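Local atomic coordinates of C-domain type II peptide synthetase (Streptomyces globisporus, PDB entry 4ZNM), a protein that is a free-standing (type II) condensation-domain protein, probably of nonribosomal peptide synthetase machinery. Residues G241-F247 and G424-T430; I225-T230 and D364-S369; V72-A76 and L187-H193; P19-E25 and A197-R201. Where two conformers were deposited one is given. Numbering follows the deposited sequence.

How the contacts relate
The four contacts fall into two pairs. Contacts 1 and 2 share one mixed five-stranded sheet: each joins an outermost strand, 242-249 or 227-229, to a strand further in, 422-429 or 366-373. Their centres are 16 Å apart, and a hydrogen bond from Gln367 NE2 to Asn429 OD1 (3.0 Å) links them. Their segments alternate along the chain. Contacts 3 and 4, with centres 17 Å apart, meet through helix 193-203 and the loop leading into it, where His193 CE1 lies 3.7 Å from Ser21 CB; contact 3 is nested within the loop closed by contact 4. Both close before contacts 1 and 2 open, so one pair ties N-terminal parts together, the other the later sheet.

Contact 1 (G241-F247 and G424-T430); sequences GTAWQRF and GSLGYNT
Two strands, 242-247 and 424-429, run antiparallel with axes 4.5 Å apart and 159° between their directions. Gly424 forms a hydrogen-bonded pair with Phe247 (Gly424 N to Phe247 O 2.7 Å, Phe247 N to Gly424 O 2.9 Å); the Phe247 ring, chi1 p, folds over it, its centroid 3.6 Å from Gly424 CA in a CH-pi contact that excludes a CB. Ser425 and Arg246 are a non-hydrogen-bonded pair; Ser425 OG accepts from Arg246 NH1 (3.2 Å), and Arg246 NH2 salt-bridges Glu125. Leu426 N and O bond Gln245 O and N, both at 2.8 Å. This ladder joins outermost strand 242-249 to the five-stranded sheet of the condensation-domain fold, with helix 435-454 packed on the face of Gln245, Phe247 and Tyr428. Gly427, non-hydrogen-bonded with Trp244 (chi1 m), sets its CA over the ring face, 3.8 Å from the six-membered centroid. Tyr428, chi1 p, bonds Ala243 O through N (3.0 Å) and Ala243 N through O (2.8 Å); its OH accepts from Gln245 NE2 (2.9 Å) and bonds Asp435. Asn429 ND2 gives Thr242 OG1 a weak bond (3.1 Å) across a non-hydrogen-bonded pair; both side chains also bond Ile406. Thr430 N donates to Gly241 O (2.9 Å).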
# COMPACT_ATOMS: atom_id res chain seq x y z
N GLY A 241 -0.48 17.94 -1.60
CA GLY A 241 -0.35 17.09 -2.76
C GLY A 241 0.64 15.99 -2.47
O GLY A 241 1.49 16.14 -1.59
N THR A 242 0.52 14.88 -3.18
CA THR A 242 1.48 13.80 -3.05
C THR A 242 2.01 13.42 -4.43
O THR A 242 1.24 13.18 -5.36
CB THR A 242 0.84 12.59 -2.38
OG1 THR A 242 0.31 12.98 -1.10
CG2 THR A 242 1.83 11.49 -2.20
N ALA A 243 3.33 13.36 -4.54
CA ALA A 243 4.00 12.93 -5.75
C ALA A 243 4.63 11.58 -5.48
O ALA A 243 4.86 11.21 -4.33
CB ALA A 243 5.03 13.93 -6.18
N TRP A 244 4.91 10.86 -6.55
CA TRP A 244 5.42 9.52 -6.49
C TRP A 244 6.56 9.39 -7.49
O TRP A 244 6.44 9.84 -8.65
CB TRP A 244 4.33 8.50 -6.79
CG TRP A 244 3.25 8.47 -5.78
CD1 TRP A 244 2.11 9.24 -5.76
CD2 TRP A 244 3.18 7.62 -4.63
NE1 TRP A 244 1.34 8.90 -4.66
CE2 TRP A 244 1.98 7.92 -3.96
CE3 TRP A 244 4.02 6.64 -4.10
CZ2 TRP A 244 1.60 7.27 -2.82
CZ3 TRP A 244 3.64 6.00 -2.96
CH2 TRP A 244 2.44 6.32 -2.33
N GLN A 245 7.67 8.81 -7.05
CA GLN A 245 8.77 8.43 -7.94
C GLN A 245 8.85 6.92 -7.97
O GLN A 245 8.85 6.27 -6.93
CB GLN A 245 10.09 9.06 -7.49
CG GLN A 245 10.09 10.59 -7.73
CD GLN A 245 11.38 11.28 -7.35
OE1 GLN A 245 12.47 10.70 -7.47
NE2 GLN A 245 11.27 12.53 -6.88
N ARG A 246 8.91 6.37 -9.18
CA ARG A 246 8.84 4.92 -9.38
C ARG A 246 10.23 4.41 -9.62
O ARG A 246 11.03 5.11 -10.20
CB ARG A 246 7.98 4.56 -10.58
CG ARG A 246 6.78 5.41 -10.73
CD ARG A 246 5.69 4.99 -9.80
NE ARG A 246 4.52 5.82 -10.10
CZ ARG A 246 3.46 5.92 -9.32
NH1 ARG A 246 3.41 5.25 -8.18
NH2 ARG A 246 2.47 6.70 -9.68
N PHE A 247 10.52 3.21 -9.16
CA PHE A 247 11.81 2.60 -9.43
C PHE A 247 11.67 1.09 -9.48
O PHE A 247 10.63 0.53 -9.11
CB PHE A 247 12.84 3.01 -8.37
CG PHE A 247 12.53 2.52 -7.01
CD1 PHE A 247 11.73 3.25 -6.17
CD2 PHE A 247 13.05 1.32 -6.55
CE1 PHE A 247 11.44 2.81 -4.88
CE2 PHE A 247 12.78 0.88 -5.24
CZ PHE A 247 11.96 1.62 -4.42
N GLY A 424 9.24 -0.55 -7.06
CA GLY A 424 9.05 0.32 -5.92
C GLY A 424 8.47 1.68 -6.25
O GLY A 424 8.54 2.15 -7.40
N SER A 425 7.92 2.31 -5.22
CA SER A 425 7.46 3.68 -5.25
C SER A 425 7.90 4.43 -4.00
O SER A 425 7.92 3.87 -2.89
CB SER A 425 5.95 3.74 -5.36
OG SER A 425 5.53 3.39 -6.67
N LEU A 426 8.30 5.67 -4.22
CA LEU A 426 8.63 6.58 -3.16
C LEU A 426 7.68 7.75 -3.29
O LEU A 426 7.71 8.47 -4.30
CB LEU A 426 10.08 7.06 -3.27
CG LEU A 426 10.50 8.13 -2.25
CD1 LEU A 426 10.25 7.73 -0.79
CD2 LEU A 426 11.97 8.42 -2.47
N GLY A 427 6.81 7.90 -2.29
CA GLY A 427 5.81 8.95 -2.32
C GLY A 427 6.10 9.97 -1.22
O GLY A 427 6.57 9.62 -0.13
N TYR A 428 5.76 11.22 -1.50
CA TYR A 428 6.03 12.29 -0.56
C TYR A 428 5.05 13.42 -0.84
O TYR A 428 4.48 13.53 -1.94
CB TYR A 428 7.46 12.76 -0.69
CG TYR A 428 7.80 13.08 -2.11
CD1 TYR A 428 8.14 12.06 -2.98
CD2 TYR A 428 7.77 14.38 -2.60
CE1 TYR A 428 8.44 12.34 -4.34
CE2 TYR A 428 8.09 14.66 -3.95
CZ TYR A 428 8.43 13.62 -4.81
OH TYR A 428 8.74 13.83 -6.16
N ASN A 429 4.87 14.27 0.16
CA ASN A 429 3.96 15.41 0.04
C ASN A 429 4.72 16.59 -0.57
O ASN A 429 5.74 17.03 -0.03
CB ASN A 429 3.39 15.82 1.37
CG ASN A 429 2.63 14.70 2.10
OD1 ASN A 429 2.67 14.63 3.33
ND2 ASN A 429 1.92 13.88 1.37
N THR A 430 4.21 17.10 -1.68
CA THR A 430 4.88 18.16 -2.42
C THR A 430 4.80 19.50 -1.71
O THR A 430 5.55 20.43 -2.02
CB THR A 430 4.28 18.28 -3.84
OG1 THR A 430 2.86 18.32 -3.75
CG2 THR A 430 4.65 17.09 -4.65
O HOH W 1 7.59 13.02 -8.75

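Contact 2 (I225-T230 and D364-S369); sequences IIGLET and DNHQIS
A short outermost strand can be joined to a sheet by very few bonds, as strand 227-229 illustrates in the five-stranded sheet of this condensation-domain fold. It runs antiparallel to strand 366-369, the axes 4.3 Å apart and 133° between their directions. Leu228 and Gln367 form the hydrogen-bonded pair (Leu228 N to Gln367 O 2.7 Å, Gln367 N to Leu228 O 3.0 Å), and Thr230 N to Asn365 O (2.9 Å) prolongs the ladder. In the other direction a water takes over, donating to Ile226 O (2.6 Å) and accepting from Ser369 N (3.1 Å).

Two pairs sort by face: Leu228 with Gln367, and Glu229 with His366. Leu228 (m, t) reaches Leu280, and Gln367 (m, t) brings OE1 to 3.6 Å from Thr230 CG2, while its NE2 donates to Asp408 and Asn429. On the other face the His366 ring, chi1 m, sits beside Glu229 (t, t), with His366 CE1 3.9 Å from Glu229 CB. At Gly227 a CB would come within 3.2 Å of His366 CB. Ser369, chi1 p, lies with CB 3.7 Å from Leu228 CD1 and bonds Tyr276 through OG. Ile225 (m, t) and Ile368, chi1 p, touch through their CG2 atoms at 3.6 Å. Thr230, chi1 p, bonds Arg432 through OG1, which lies 2.8 Å from a water that accepts from Asn365 ND2 (2.8 Å) and donates to Thr230 O (2.9 Å).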
# COMPACT_ATOMS: atom_id res chain seq x y z
N ILE A 225 9.80 7.53 16.65
CA ILE A 225 9.88 7.26 15.21
C ILE A 225 10.83 8.30 14.60
O ILE A 225 10.74 9.47 14.91
CB ILE A 225 8.52 7.31 14.52
CG1 ILE A 225 7.66 6.11 14.97
CG2 ILE A 225 8.69 7.26 13.02
CD1 ILE A 225 6.18 6.24 14.61
N ILE A 226 11.72 7.86 13.72
CA ILE A 226 12.71 8.74 13.13
C ILE A 226 12.02 9.66 12.12
O ILE A 226 11.20 9.22 11.29
CB ILE A 226 13.87 7.92 12.50
CG1 ILE A 226 15.06 8.80 12.15
CG2 ILE A 226 13.44 7.25 11.26
CD1 ILE A 226 16.36 8.09 12.39
N GLY A 227 12.32 10.96 12.24
CA GLY A 227 11.82 11.97 11.32
C GLY A 227 12.79 12.34 10.21
O GLY A 227 14.00 12.34 10.41
N LEU A 228 12.24 12.62 9.03
CA LEU A 228 13.02 13.17 7.92
C LEU A 228 12.84 14.69 7.85
O LEU A 228 11.71 15.18 7.87
CB LEU A 228 12.58 12.56 6.59
CG LEU A 228 12.72 11.05 6.46
CD1 LEU A 228 12.18 10.65 5.09
CD2 LEU A 228 14.18 10.64 6.64
N GLU A 229 13.94 15.42 7.73
CA GLU A 229 13.83 16.87 7.71
C GLU A 229 13.23 17.26 6.38
O GLU A 229 13.71 16.84 5.32
CB GLU A 229 15.19 17.55 7.91
CG GLU A 229 15.09 19.06 8.05
CD GLU A 229 16.45 19.71 8.25
OE1 GLU A 229 17.47 19.01 8.10
OE2 GLU A 229 16.48 20.92 8.56
N THR A 230 12.18 18.08 6.44
CA THR A 230 11.50 18.51 5.23
C THR A 230 12.14 19.74 4.64
O THR A 230 12.84 20.47 5.32
CB THR A 230 10.04 18.79 5.51
OG1 THR A 230 9.92 19.68 6.62
CG2 THR A 230 9.30 17.49 5.82
N ASP A 364 7.29 20.93 12.73
CA ASP A 364 7.18 21.93 11.69
C ASP A 364 8.18 21.62 10.59
O ASP A 364 7.95 21.95 9.45
CB ASP A 364 7.44 23.32 12.28
CG ASP A 364 6.90 24.43 11.41
OD1 ASP A 364 5.72 24.35 11.00
OD2 ASP A 364 7.67 25.36 11.13
N ASN A 365 9.28 20.97 10.97
CA ASN A 365 10.39 20.76 10.05
C ASN A 365 10.70 19.30 9.80
O ASN A 365 11.71 18.99 9.18
CB ASN A 365 11.62 21.47 10.60
CG ASN A 365 11.51 22.98 10.47
OD1 ASN A 365 11.43 23.69 11.47
ND2 ASN A 365 11.49 23.48 9.23
N HIS A 366 9.87 18.38 10.29
CA HIS A 366 10.08 16.96 9.97
C HIS A 366 8.78 16.23 9.63
O HIS A 366 7.70 16.69 10.01
CB HIS A 366 10.77 16.22 11.12
CG HIS A 366 12.07 16.83 11.54
ND1 HIS A 366 13.30 16.32 11.16
CD2 HIS A 366 12.33 17.92 12.29
CE1 HIS A 366 14.26 17.07 11.66
NE2 HIS A 366 13.70 18.05 12.35
N GLN A 367 8.92 15.10 8.94
CA GLN A 367 7.85 14.13 8.80
C GLN A 367 8.34 12.71 9.02
O GLN A 367 9.51 12.39 8.84
CB GLN A 367 7.23 14.21 7.41
CG GLN A 367 6.39 15.41 7.14
CD GLN A 367 5.82 15.37 5.71
OE1 GLN A 367 6.57 15.38 4.75
NE2 GLN A 367 4.49 15.29 5.58
N ILE A 368 7.42 11.84 9.36
CA ILE A 368 7.81 10.47 9.50
C ILE A 368 7.74 9.76 8.14
O ILE A 368 6.97 10.13 7.26
CB ILE A 368 6.97 9.74 10.53
CG1 ILE A 368 5.51 9.75 10.17
CG2 ILE A 368 7.16 10.37 11.90
CD1 ILE A 368 4.92 8.40 10.40
N SER A 369 8.58 8.74 8.01
CA SER A 369 8.56 7.88 6.86
C SER A 369 8.18 6.46 7.26
O SER A 369 8.40 6.02 8.40
CB SER A 369 9.92 7.88 6.15
OG SER A 369 10.83 7.06 6.86
O HOH W 2 10.66 7.23 9.69
O HOH W 3 11.05 22.23 6.72

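Contact 3 (V72-A76 and L187-H193); sequences VRHEA and LPEPAQH
This is a mixed polar and apolar helix-end-to-loop contact: the C-terminal turn of helix 60-73 and the residues after it meet the proline-rich loop that leads into helix 193-203 of the condensation-domain fold. His74 is the first residue to leave helical phi/psi, and a 3-10 segment begins at Glu75. The end-to-end directions differ by 23°, with CA-CA 6.2 Å for Glu75-Gln192 and 6.0 Å for Ala76-His193. Arg73 extends (chi1 to chi3 all t), its guanidinium lying between Leu187 CD1 over one face and Pro190 CD over the other, while NH2 donates in its plane to Pro188 O (2.8 Å). Its NE makes a salt bridge with Asp171, which also bonds His74 NE2.

Gln192, at the N-cap of the next helix, with chi1 and chi2 both m, spends its amide on the backbone at the helix end: NE2 donates to Arg73 O (3.0 Å) and OE1 accepts from Glu75 N (2.8 Å). A water donates to Gln192 OE1 and accepts from Ala76 N and His193 N, each at 3.0 Å.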
# COMPACT_ATOMS: atom_id res chain seq x y z
N VAL A 72 -21.87 -5.24 -5.62
CA VAL A 72 -22.93 -5.86 -4.83
C VAL A 72 -22.29 -6.89 -3.90
O VAL A 72 -22.69 -7.02 -2.76
CB VAL A 72 -23.98 -6.50 -5.69
CG1 VAL A 72 -24.89 -7.38 -4.85
CG2 VAL A 72 -24.79 -5.44 -6.46
N ARG A 73 -21.30 -7.61 -4.42
CA ARG A 73 -20.64 -8.69 -3.68
C ARG A 73 -19.92 -8.24 -2.41
O ARG A 73 -19.92 -8.97 -1.42
CB ARG A 73 -19.64 -9.36 -4.61
CG ARG A 73 -18.76 -10.40 -3.98
CD ARG A 73 -18.02 -11.19 -5.05
NE ARG A 73 -17.04 -12.08 -4.45
CZ ARG A 73 -17.28 -13.33 -4.09
NH1 ARG A 73 -18.47 -13.91 -4.30
NH2 ARG A 73 -16.30 -14.03 -3.53
N HIS A 74 -19.30 -7.07 -2.44
CA HIS A 74 -18.44 -6.60 -1.35
C HIS A 74 -19.00 -5.33 -0.70
O HIS A 74 -18.94 -4.24 -1.28
CB HIS A 74 -17.03 -6.33 -1.86
CG HIS A 74 -16.32 -7.56 -2.35
ND1 HIS A 74 -15.94 -8.58 -1.50
CD2 HIS A 74 -15.94 -7.94 -3.59
CE1 HIS A 74 -15.38 -9.54 -2.21
NE2 HIS A 74 -15.36 -9.17 -3.48
N GLU A 75 -19.51 -5.48 0.52
CA GLU A 75 -20.07 -4.33 1.26
C GLU A 75 -19.10 -3.17 1.44
O GLU A 75 -19.52 -2.02 1.43
CB GLU A 75 -20.55 -4.75 2.65
CG GLU A 75 -21.85 -5.48 2.59
CD GLU A 75 -22.32 -6.02 3.93
OE1 GLU A 75 -21.67 -5.77 4.98
OE2 GLU A 75 -23.37 -6.72 3.90
N ALA A 76 -17.82 -3.46 1.63
CA ALA A 76 -16.85 -2.39 1.80
C ALA A 76 -16.89 -1.44 0.61
O ALA A 76 -16.58 -0.27 0.77
CB ALA A 76 -15.45 -2.94 1.98
N LEU A 187 -16.72 -18.86 -7.01
CA LEU A 187 -16.06 -18.00 -6.04
C LEU A 187 -16.48 -18.46 -4.66
O LEU A 187 -17.64 -18.80 -4.46
CB LEU A 187 -16.43 -16.53 -6.25
CG LEU A 187 -16.00 -15.89 -7.57
CD1 LEU A 187 -16.51 -14.45 -7.64
CD2 LEU A 187 -14.48 -15.92 -7.71
N PRO A 188 -15.56 -18.45 -3.69
CA PRO A 188 -16.00 -18.71 -2.32
C PRO A 188 -16.91 -17.58 -1.80
O PRO A 188 -16.84 -16.45 -2.27
CB PRO A 188 -14.68 -18.78 -1.54
CG PRO A 188 -13.71 -17.96 -2.34
CD PRO A 188 -14.11 -18.18 -3.77
N GLU A 189 -17.77 -17.87 -0.85
CA GLU A 189 -18.58 -16.84 -0.23
C GLU A 189 -17.66 -15.95 0.61
O GLU A 189 -16.89 -16.44 1.42
CB GLU A 189 -19.68 -17.48 0.64
CG GLU A 189 -20.81 -16.53 1.06
CD GLU A 189 -21.69 -16.06 -0.11
OE1 GLU A 189 -21.70 -16.71 -1.18
OE2 GLU A 189 -22.37 -15.02 0.06
N PRO A 190 -17.69 -14.63 0.37
CA PRO A 190 -16.72 -13.85 1.14
C PRO A 190 -17.25 -13.41 2.48
O PRO A 190 -18.44 -13.20 2.68
CB PRO A 190 -16.46 -12.64 0.23
CG PRO A 190 -17.77 -12.43 -0.47
CD PRO A 190 -18.42 -13.80 -0.61
N ALA A 191 -16.34 -13.25 3.41
CA ALA A 191 -16.67 -12.58 4.66
C ALA A 191 -16.71 -11.08 4.33
O ALA A 191 -15.92 -10.58 3.53
CB ALA A 191 -15.65 -12.90 5.72
N GLN A 192 -17.66 -10.36 4.91
CA GLN A 192 -17.72 -8.92 4.71
C GLN A 192 -16.81 -8.17 5.70
O GLN A 192 -16.50 -8.66 6.80
CB GLN A 192 -19.16 -8.45 4.86
CG GLN A 192 -20.12 -9.05 3.86
CD GLN A 192 -19.78 -8.67 2.44
OE1 GLN A 192 -19.07 -7.71 2.17
NE2 GLN A 192 -20.27 -9.45 1.51
N HIS A 193 -16.39 -6.97 5.33
CA HIS A 193 -15.50 -6.22 6.18
C HIS A 193 -16.13 -5.95 7.57
O HIS A 193 -15.41 -5.87 8.54
CB HIS A 193 -15.11 -4.91 5.56
CG HIS A 193 -14.10 -4.16 6.36
ND1 HIS A 193 -14.40 -3.01 7.05
CD2 HIS A 193 -12.79 -4.41 6.60
CE1 HIS A 193 -13.32 -2.58 7.69
NE2 HIS A 193 -12.33 -3.42 7.44
O HOH W 4 -19.85 -16.59 -4.18
O HOH W 5 -15.72 -8.54 1.28
O HOH W 6 -16.55 -6.06 2.48

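Contact 4 (P19-E25 and A197-R201); sequences PLSFHQE and ARWER
A capping box starts helix 22-28, and helix 193-203 packs against that capped end. At the N-cap, Ser21 OG (chi1 p) accepts a hydrogen bond from Gln24 N (2.9 Å), and Gln24 OE1 accepts from Ser21 N (3.1 Å). Ser21 and Ala197 are the nearest backbone pair, CA-CA 5.2 Å. Glu200, with chi1 p and chi2 t, points its carboxylate at the first turn: OE1 accepts from Phe22 N (2.8 Å), and OE2 accepts from a water (2.8 Å) that accepts from His23 N (2.9 Å). The extended Arg201 (m, t, t) sends NH2 to Leu20 O (2.7 Å) and to Glu25 OE2 (2.9 Å), the latter a salt bridge. Phe22 CE1 lies over one guanidinium face, 3.6 Å from Arg201 NH1. Successive residues of one helix thus serve opposite needs: Glu200 brings negative charge to the first amides of a helix, one directly and one through water, where it is electrostatically favoured, and Arg201 balances the carboxylate of Glu25 one turn on.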
# COMPACT_ATOMS: atom_id res chain seq x y z
N PRO A 19 -19.14 -0.09 12.97
CA PRO A 19 -18.18 0.87 13.55
C PRO A 19 -16.99 1.08 12.64
O PRO A 19 -16.79 0.26 11.71
CB PRO A 19 -17.75 0.20 14.83
CG PRO A 19 -17.74 -1.26 14.45
CD PRO A 19 -18.93 -1.44 13.52
N LEU A 20 -16.20 2.13 12.88
CA LEU A 20 -14.97 2.32 12.11
C LEU A 20 -14.06 1.20 12.52
O LEU A 20 -14.01 0.84 13.71
CB LEU A 20 -14.29 3.67 12.37
CG LEU A 20 -14.95 4.97 11.92
CD1 LEU A 20 -14.10 6.16 12.39
CD2 LEU A 20 -15.10 5.00 10.43
N SER A 21 -13.33 0.66 11.56
CA SER A 21 -12.29 -0.31 11.88
C SER A 21 -11.15 0.36 12.66
O SER A 21 -11.03 1.57 12.67
CB SER A 21 -11.72 -0.90 10.61
OG SER A 21 -11.06 0.11 9.84
N PHE A 22 -10.29 -0.45 13.29
CA PHE A 22 -9.08 0.07 13.89
C PHE A 22 -8.23 0.79 12.86
O PHE A 22 -7.67 1.87 13.15
CB PHE A 22 -8.28 -1.06 14.55
CG PHE A 22 -8.89 -1.59 15.81
CD1 PHE A 22 -9.53 -0.75 16.71
CD2 PHE A 22 -8.80 -2.93 16.12
CE1 PHE A 22 -10.07 -1.24 17.88
CE2 PHE A 22 -9.34 -3.43 17.29
CZ PHE A 22 -9.97 -2.58 18.18
N HIS A 23 -8.15 0.27 11.64
CA HIS A 23 -7.38 0.96 10.65
C HIS A 23 -7.99 2.33 10.35
O HIS A 23 -7.28 3.30 10.18
CB HIS A 23 -7.30 0.16 9.36
CG HIS A 23 -6.58 0.88 8.27
ND1 HIS A 23 -5.24 1.21 8.35
CD2 HIS A 23 -7.02 1.37 7.08
CE1 HIS A 23 -4.88 1.84 7.25
NE2 HIS A 23 -5.94 1.95 6.46
N GLN A 24 -9.30 2.40 10.25
CA GLN A 24 -9.97 3.66 9.95
C GLN A 24 -9.78 4.66 11.13
O GLN A 24 -9.64 5.86 10.92
CB GLN A 24 -11.43 3.40 9.64
CG GLN A 24 -11.57 2.77 8.23
CD GLN A 24 -12.94 2.19 7.92
OE1 GLN A 24 -13.75 1.99 8.82
NE2 GLN A 24 -13.17 1.87 6.64
N GLU A 25 -9.77 4.15 12.36
CA GLU A 25 -9.40 4.97 13.54
C GLU A 25 -8.00 5.58 13.41
O GLU A 25 -7.77 6.76 13.73
CB GLU A 25 -9.43 4.14 14.82
CG GLU A 25 -10.79 3.84 15.36
CD GLU A 25 -10.77 3.09 16.70
OE1 GLU A 25 -9.68 2.90 17.31
OE2 GLU A 25 -11.87 2.69 17.12
N ALA A 197 -14.49 -6.09 11.28
CA ALA A 197 -14.53 -5.02 12.25
C ALA A 197 -15.00 -5.57 13.59
O ALA A 197 -14.49 -5.16 14.64
CB ALA A 197 -15.42 -3.88 11.77
N ARG A 198 -15.96 -6.49 13.56
CA ARG A 198 -16.45 -7.13 14.79
C ARG A 198 -15.38 -8.02 15.40
O ARG A 198 -15.08 -7.95 16.60
CB ARG A 198 -17.69 -7.99 14.50
CG ARG A 198 -19.01 -7.31 14.77
CD ARG A 198 -20.15 -8.33 14.88
NE ARG A 198 -20.35 -9.12 13.66
CZ ARG A 198 -20.12 -10.44 13.55
NH1 ARG A 198 -20.35 -11.04 12.39
NH2 ARG A 198 -19.66 -11.15 14.57
N TRP A 199 -14.82 -8.88 14.56
CA TRP A 199 -13.88 -9.86 15.04
C TRP A 199 -12.66 -9.16 15.67
O TRP A 199 -12.15 -9.61 16.70
CB TRP A 199 -13.43 -10.79 13.91
CG TRP A 199 -12.38 -11.71 14.41
CD1 TRP A 199 -12.56 -12.85 15.13
CD2 TRP A 199 -10.96 -11.52 14.30
NE1 TRP A 199 -11.34 -13.39 15.48
CE2 TRP A 199 -10.34 -12.60 14.98
CE3 TRP A 199 -10.16 -10.55 13.71
CZ2 TRP A 199 -8.97 -12.73 15.06
CZ3 TRP A 199 -8.79 -10.69 13.79
CH2 TRP A 199 -8.21 -11.78 14.45
N GLU A 200 -12.19 -8.07 15.08
CA GLU A 200 -10.95 -7.48 15.60
C GLU A 200 -11.18 -6.86 16.98
O GLU A 200 -10.29 -6.84 17.82
CB GLU A 200 -10.36 -6.44 14.62
CG GLU A 200 -11.12 -5.13 14.57
CD GLU A 200 -10.49 -4.10 13.62
OE1 GLU A 200 -11.18 -3.09 13.35
OE2 GLU A 200 -9.33 -4.28 13.14
N ARG A 201 -12.39 -6.40 17.24
CA ARG A 201 -12.71 -5.85 18.56
C ARG A 201 -12.87 -6.96 19.59
O ARG A 201 -12.56 -6.76 20.74
CB ARG A 201 -13.96 -4.96 18.46
CG ARG A 201 -13.65 -3.65 17.74
CD ARG A 201 -14.83 -2.69 17.60
NE ARG A 201 -14.46 -1.55 16.76
CZ ARG A 201 -13.83 -0.46 17.19
NH1 ARG A 201 -13.51 -0.32 18.47
NH2 ARG A 201 -13.54 0.51 16.34
O HOH W 7 -8.59 -2.50 11.12